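Local coordinates for phenazine biosynthesis protein, PhzF family (Bacillus anthracis, PDB 3EDN) that probably catalyses an isomerisation step in phenazine-type biosynthesis, as a PhzF-family enzyme with the diaminopimelate epimerase-like fold, at residues F45-F50 with M61-P66; V56-M61 with S95-T100. One frame throughout, in Å; residues are numbered along the deposited sequence.

Contact 1: residues F45-F50 with M61-P66. With SO4 (sulfate ion), chain O.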
loop_
_atom_site.group_PDB
_atom_site.type_symbol
_atom_site.label_atom_id
_atom_site.label_comp_id
_atom_site.label_asym_id
_atom_site.label_seq_id
_atom_site.Cartn_x
_atom_site.Cartn_y
_atom_site.Cartn_z
ATOM N N PHE A 45 14.040 4.675 12.889
ATOM C CA PHE A 45 15.159 3.741 12.779
ATOM C C PHE A 45 15.637 3.697 11.342
ATOM O O PHE A 45 14.932 4.119 10.435
ATOM C CB PHE A 45 14.784 2.313 13.175
ATOM C CG PHE A 45 14.315 2.153 14.589
ATOM C CD1 PHE A 45 14.449 3.160 15.540
ATOM C CD2 PHE A 45 13.734 0.949 14.966
ATOM C CE1 PHE A 45 13.991 2.963 16.860
ATOM C CE2 PHE A 45 13.283 0.746 16.263
ATOM C CZ PHE A 45 13.413 1.752 17.211
ATOM N N ASN A 46 16.819 3.137 11.121
ATOM C CA ASN A 46 17.335 2.988 9.771
ATOM C C ASN A 46 16.359 2.264 8.844
ATOM O O ASN A 46 16.301 2.549 7.643
ATOM C CB ASN A 46 18.700 2.289 9.790
ATOM C CG ASN A 46 18.615 0.898 10.334
ATOM O OD1 ASN A 46 18.753 0.672 11.545
ATOM N ND2 ASN A 46 18.368 -0.048 9.458
ATOM N N GLU A 47 15.593 1.321 9.404
ATOM C CA GLU A 47 14.616 0.577 8.618
ATOM C C GLU A 47 13.562 -0.020 9.536
ATOM O O GLU A 47 13.858 -0.405 10.677
ATOM C CB GLU A 47 15.307 -0.523 7.803
ATOM C CG GLU A 47 14.407 -1.294 6.840
ATOM C CD GLU A 47 13.761 -2.526 7.459
ATOM O OE1 GLU A 47 14.123 -2.941 8.588
ATOM O OE2 GLU A 47 12.853 -3.069 6.790
ATOM N N THR A 48 12.327 -0.057 9.024
ATOM C CA THR A 48 11.171 -0.707 9.670
ATOM C C THR A 48 10.520 -1.624 8.639
ATOM O O THR A 48 10.275 -1.201 7.501
ATOM C CB THR A 48 10.154 0.329 10.187
ATOM O OG1 THR A 48 10.773 1.117 11.199
ATOM C CG2 THR A 48 8.935 -0.348 10.800
ATOM N N SER A 49 10.301 -2.883 9.035
ATOM C CA SER A 49 9.646 -3.899 8.193
ATOM C C SER A 49 8.193 -4.148 8.597
ATOM O O SER A 49 7.796 -3.999 9.762
ATOM C CB SER A 49 10.356 -5.268 8.246
ATOM O OG SER A 49 11.751 -5.195 8.000
ATOM N N PHE A 50 7.422 -4.582 7.609
ATOM C CA PHE A 50 5.993 -4.781 7.747
ATOM C C PHE A 50 5.630 -6.168 7.242
ATOM O O PHE A 50 5.927 -6.505 6.095
ATOM C CB PHE A 50 5.291 -3.711 6.923
ATOM C CG PHE A 50 5.569 -2.324 7.425
ATOM C CD1 PHE A 50 4.709 -1.734 8.340
ATOM C CD2 PHE A 50 6.697 -1.631 7.018
ATOM C CE1 PHE A 50 4.959 -0.471 8.840
ATOM C CE2 PHE A 50 6.967 -0.363 7.527
ATOM C CZ PHE A 50 6.094 0.217 8.429
HETATM N N MSE A 61 6.805 -9.337 2.857
HETATM C CA MSE A 61 7.406 -8.305 3.698
HETATM C C MSE A 61 7.652 -7.071 2.871
HETATM O O MSE A 61 8.101 -7.169 1.737
HETATM C CB MSE A 61 8.755 -8.770 4.244
HETATM C CG MSE A 61 8.680 -9.635 5.465
HETATM SE SE MSE A 61 10.447 -9.796 6.293
HETATM C CE MSE A 61 10.633 -8.097 6.944
ATOM N N ARG A 62 7.386 -5.902 3.442
ATOM C CA ARG A 62 7.835 -4.653 2.834
ATOM C C ARG A 62 8.796 -3.975 3.799
ATOM O O ARG A 62 8.656 -4.105 5.030
ATOM C CB ARG A 62 6.648 -3.756 2.461
ATOM C CG ARG A 62 5.816 -4.339 1.311
ATOM C CD ARG A 62 4.578 -3.499 0.996
ATOM N NE ARG A 62 4.890 -2.319 0.214
ATOM C CZ ARG A 62 3.992 -1.571 -0.421
ATOM N NH1 ARG A 62 2.687 -1.882 -0.375
ATOM N NH2 ARG A 62 4.407 -0.524 -1.124
ATOM N N TYR A 63 9.759 -3.248 3.236
ATOM C CA TYR A 63 10.874 -2.672 3.998
ATOM C C TYR A 63 10.927 -1.168 3.740
ATOM O O TYR A 63 10.941 -0.761 2.579
ATOM C CB TYR A 63 12.182 -3.274 3.503
ATOM C CG TYR A 63 12.235 -4.798 3.437
ATOM C CD1 TYR A 63 12.570 -5.567 4.567
ATOM C CD2 TYR A 63 12.031 -5.470 2.230
ATOM C CE1 TYR A 63 12.658 -6.941 4.486
ATOM C CE2 TYR A 63 12.107 -6.861 2.153
ATOM C CZ TYR A 63 12.436 -7.589 3.272
ATOM O OH TYR A 63 12.531 -8.967 3.206
ATOM N N PHE A 64 10.938 -0.350 4.790
ATOM C CA PHE A 64 10.978 1.103 4.601
ATOM C C PHE A 64 12.047 1.760 5.450
ATOM O O PHE A 64 12.196 1.428 6.621
ATOM C CB PHE A 64 9.643 1.742 5.006
ATOM C CG PHE A 64 8.515 1.457 4.075
ATOM C CD1 PHE A 64 8.142 2.398 3.122
ATOM C CD2 PHE A 64 7.806 0.262 4.163
ATOM C CE1 PHE A 64 7.086 2.159 2.250
ATOM C CE2 PHE A 64 6.751 0.020 3.310
ATOM C CZ PHE A 64 6.390 0.972 2.345
ATOM N N THR A 65 12.797 2.683 4.856
ATOM C CA THR A 65 13.591 3.619 5.628
ATOM C C THR A 65 12.652 4.763 6.036
ATOM O O THR A 65 11.484 4.795 5.634
ATOM C CB THR A 65 14.736 4.171 4.782
ATOM O OG1 THR A 65 14.190 4.971 3.732
ATOM C CG2 THR A 65 15.518 3.046 4.162
ATOM N N PRO A 66 13.125 5.691 6.877
ATOM C CA PRO A 66 12.289 6.842 7.205
ATOM C C PRO A 66 11.795 7.619 5.990
ATOM O O PRO A 66 10.781 8.310 6.077
ATOM C CB PRO A 66 13.217 7.704 8.069
ATOM C CG PRO A 66 14.084 6.692 8.744
ATOM C CD PRO A 66 14.376 5.691 7.656
HETATM S S SO4 O . 3.008 0.311 -4.388
HETATM O O1 SO4 O . 1.618 -0.021 -4.678
HETATM O O2 SO4 O . 3.121 0.939 -3.079
HETATM O O3 SO4 O . 3.816 -0.902 -4.445
HETATM O O4 SO4 O . 3.450 1.255 -5.416
#

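Contact 2: residues V56-M61 with S95-T100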
loop_
_atom_site.group_PDB
_atom_site.type_symbol
_atom_site.label_atom_id
_atom_site.label_comp_id
_atom_site.label_asym_id
_atom_site.label_seq_id
_atom_site.Cartn_x
_atom_site.Cartn_y
_atom_site.Cartn_z
ATOM N N VAL A 56 1.596 -15.968 -2.862
ATOM C CA VAL A 56 2.579 -16.819 -3.538
ATOM C C VAL A 56 3.702 -17.318 -2.632
ATOM O O VAL A 56 4.605 -18.007 -3.103
ATOM C CB VAL A 56 3.225 -16.082 -4.737
ATOM C CG1 VAL A 56 2.195 -15.796 -5.819
ATOM C CG2 VAL A 56 3.905 -14.794 -4.281
ATOM N N ALA A 57 3.657 -16.957 -1.354
ATOM C CA ALA A 57 4.692 -17.376 -0.381
ATOM C C ALA A 57 4.086 -17.463 1.009
ATOM O O ALA A 57 2.931 -17.075 1.204
ATOM C CB ALA A 57 5.866 -16.403 -0.370
ATOM N N ASP A 58 4.854 -17.934 1.988
ATOM C CA ASP A 58 4.334 -18.062 3.343
ATOM C C ASP A 58 3.898 -16.699 3.884
ATOM O O ASP A 58 2.820 -16.553 4.469
ATOM C CB ASP A 58 5.365 -18.705 4.271
ATOM C CG ASP A 58 5.652 -20.153 3.906
ATOM O OD1 ASP A 58 4.679 -20.921 3.676
ATOM O OD2 ASP A 58 6.840 -20.542 3.838
ATOM N N ILE A 59 4.754 -15.704 3.683
ATOM C CA ILE A 59 4.465 -14.330 4.069
ATOM C C ILE A 59 5.009 -13.382 3.024
ATOM O O ILE A 59 5.755 -13.792 2.139
ATOM C CB ILE A 59 5.061 -13.949 5.451
ATOM C CG1 ILE A 59 6.592 -13.911 5.395
ATOM C CG2 ILE A 59 4.607 -14.916 6.530
ATOM C CD1 ILE A 59 7.216 -13.235 6.634
ATOM N N ARG A 60 4.602 -12.118 3.123
ATOM C CA ARG A 60 5.156 -11.044 2.321
ATOM C C ARG A 60 5.766 -10.036 3.293
ATOM O O ARG A 60 5.318 -9.903 4.437
ATOM C CB ARG A 60 4.055 -10.401 1.471
ATOM C CG ARG A 60 4.453 -9.198 0.639
ATOM C CD ARG A 60 3.361 -8.930 -0.426
ATOM N NE ARG A 60 2.040 -8.693 0.175
ATOM C CZ ARG A 60 1.503 -7.485 0.347
ATOM N NH1 ARG A 60 2.149 -6.398 -0.046
ATOM N NH2 ARG A 60 0.303 -7.365 0.912
HETATM N N MSE A 61 6.805 -9.337 2.857
HETATM C CA MSE A 61 7.406 -8.305 3.698
HETATM C C MSE A 61 7.652 -7.071 2.871
HETATM O O MSE A 61 8.101 -7.169 1.737
HETATM C CB MSE A 61 8.755 -8.770 4.244
HETATM C CG MSE A 61 8.680 -9.635 5.465
HETATM SE SE MSE A 61 10.447 -9.796 6.293
HETATM C CE MSE A 61 10.633 -8.097 6.944
ATOM N N SER A 95 11.894 -23.816 7.492
ATOM C CA SER A 95 12.118 -22.936 6.355
ATOM C C SER A 95 10.864 -22.130 6.044
ATOM O O SER A 95 9.754 -22.492 6.453
ATOM C CB SER A 95 12.572 -23.722 5.133
ATOM O OG SER A 95 11.587 -24.651 4.740
ATOM N N LEU A 96 11.060 -21.023 5.343
ATOM C CA LEU A 96 9.989 -20.071 5.080
ATOM C C LEU A 96 10.237 -19.461 3.708
ATOM O O LEU A 96 11.391 -19.275 3.318
ATOM C CB LEU A 96 10.005 -18.960 6.158
ATOM C CG LEU A 96 8.868 -17.934 6.249
ATOM C CD1 LEU A 96 7.673 -18.585 6.909
ATOM C CD2 LEU A 96 9.264 -16.660 7.004
ATOM N N THR A 97 9.178 -19.107 2.987
ATOM C CA THR A 97 9.342 -18.233 1.828
ATOM C C THR A 97 8.734 -16.861 2.093
ATOM O O THR A 97 7.682 -16.745 2.738
ATOM C CB THR A 97 8.721 -18.824 0.546
ATOM O OG1 THR A 97 7.356 -19.152 0.808
ATOM C CG2 THR A 97 9.477 -20.102 0.103
ATOM N N ILE A 98 9.417 -15.828 1.607
ATOM C CA ILE A 98 9.023 -14.442 1.810
ATOM C C ILE A 98 8.877 -13.764 0.457
ATOM O O ILE A 98 9.836 -13.657 -0.311
ATOM C CB ILE A 98 10.071 -13.645 2.633
ATOM C CG1 ILE A 98 10.364 -14.316 3.981
ATOM C CG2 ILE A 98 9.596 -12.208 2.825
ATOM C CD1 ILE A 98 11.544 -13.694 4.722
ATOM N N GLU A 99 7.669 -13.314 0.149
ATOM C CA GLU A 99 7.472 -12.521 -1.048
ATOM C C GLU A 99 8.016 -11.109 -0.857
ATOM O O GLU A 99 7.639 -10.421 0.094
ATOM C CB GLU A 99 5.997 -12.458 -1.426
ATOM C CG GLU A 99 5.820 -11.731 -2.749
ATOM C CD GLU A 99 4.387 -11.537 -3.169
ATOM O OE1 GLU A 99 3.469 -11.862 -2.375
ATOM O OE2 GLU A 99 4.207 -11.046 -4.315
ATOM N N THR A 100 8.912 -10.687 -1.742
ATOM C CA THR A 100 9.396 -9.305 -1.726
ATOM C C THR A 100 9.372 -8.736 -3.138
ATOM O O THR A 100 9.163 -9.459 -4.120
ATOM C CB THR A 100 10.846 -9.162 -1.188
ATOM O OG1 THR A 100 11.779 -9.514 -2.218
ATOM C CG2 THR A 100 11.072 -10.009 0.068
#

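Contact 1: residues F45-F50 with M61-P66
Four backbone hydrogen bonds zip strand 48-50 to strand 61-64 as antiparallel arms of a beta hairpin. Thr-48 and Phe-64 form one hydrogen-bonded pair, Phe-50 and Arg-62 the other. The Thr-48 N to Phe-64 O bond is the shortest at 2.8 Å and almost straight, arriving nearly along the C=O axis, whereas Phe-50 N reaches Arg-62 O at 2.9 Å with a more bent N-H...O angle of 148°.

Apolar packing belongs to the face bearing Phe-50 and Phe-64. Their ring planes stand at 90°, and Phe-50 CE2 lies 3.5 Å from Phe-64 CD2. The broad rings suit this core because they extend it, Phe-50 to Val-25 and Phe-64 to helix 33-43.

Polar side chains gather on the other face. Glu-47, with CG anti to its backbone N (chi1 -175°) and the chain bent at chi2, brings OE2 to the edge of the Tyr-63 ring, 3.4 Å from CD1. The syn lone pair of the same Glu-47 OE2 accepts a 2.7 Å hydrogen bond from Ser-49 OG, while the hydroxyl of Tyr-63 is bonded to Thr-77.

Arg-62 leads away, with a salt bridge from NE to Glu-69 and a hydrogen bond from NH1 to Glu-33 of the second subunit. NH1 also bonds a succinate, and Arg-62 NH2 donates to sulfate O2 at 2.8 Å, both probably from the crystallisation liquor. The contact thus joins an aromatic core to an arginine at the subunit interface. Burial would tend to raise the Glu-47 pKa, while the Ser-49 hydroxyl would offset this by stabilising the charged form.

Contact 2: residues V56-M61 with S95-T100
The packing is tightest where strand 59-61 runs beside strand 95-100, a parallel pairing whose short axes are inclined at 43°. Three backbone bonds lace it: Ile-59 uses its N toward Thr-97 O and its O toward Glu-99 N, and Met-61 N, in a residue present as selenomethionine, reaches Glu-99 O. The central Glu-99 N to Ile-59 O bond is the shortest of these at 2.8 Å and lies in the carbonyl plane.

On the inner face, which rests on helix 74-86, branched residues fill the space. Ile-59 and Ile-98 run alongside each other in the same direction, with their CG1 atoms 4.0 Å apart; Ile-59 CD1 reaches on to Leu-96 CD2. The methyl Ile-98 CG2 sits 3.8 Å from Met-61 CG.

The looser, more exposed end is held by polar groups. Thr-97 OG1, in the crowded position between N and C (chi1 54°), accepts the Asp-58 N-H at 3.0 Å. In return, Thr-97 N donates to Asp-58 OD2 at 2.9 Å, from above the carboxylate plane. Both side chains are short enough to meet a backbone N-H of the partner, tying the loop before strand 59-61 to its neighbour. The small CB of Ala-57 leaves room for Thr-97 OG1.

The face bearing Arg-60 and Glu-99 packs against the second subunit. Glu-99, fully extended (chi1 -175°), has its CD 3.5 Å from Val-56 CG2. Arg-60 NE and Glu-99 OE1, at 4.3 Å, are too far apart to be a salt bridge. Arg-60 NE bonds Ser-53 O, NH1 a succinate probably from the crystallisation liquor, and NH2 Asp-29 O of the second subunit; Glu-99 OE1 bonds Ser-54, and OE2 forms a salt bridge with Lys-2 of the second subunit. The chemistry implies an apolar, helix-backed face and a charged one at the subunit interface, whose charges may stabilise one another.

Following the chain from the N terminus, residues 45-50 enter strand 48-52, and the chain soon turns back into strand 59-64. Contact 1 closes this short hairpin loop. Contact 2 begins within that loop, at residues 56-61, and closes a longer one that passes through helix 74-86 before returning as strand 95-100. The two loops therefore cross, with Met-61 shared between them. Strand 59-64 is the common middle strand, antiparallel to 48-52 and parallel to 95-100, and helix 74-86 touches both contacts. Tyr-63 OH also packs against Thr-100 CG2 at 3.6 Å, joining contact 1 directly to the Thr-100 end of contact 2, beside the shared Met-61.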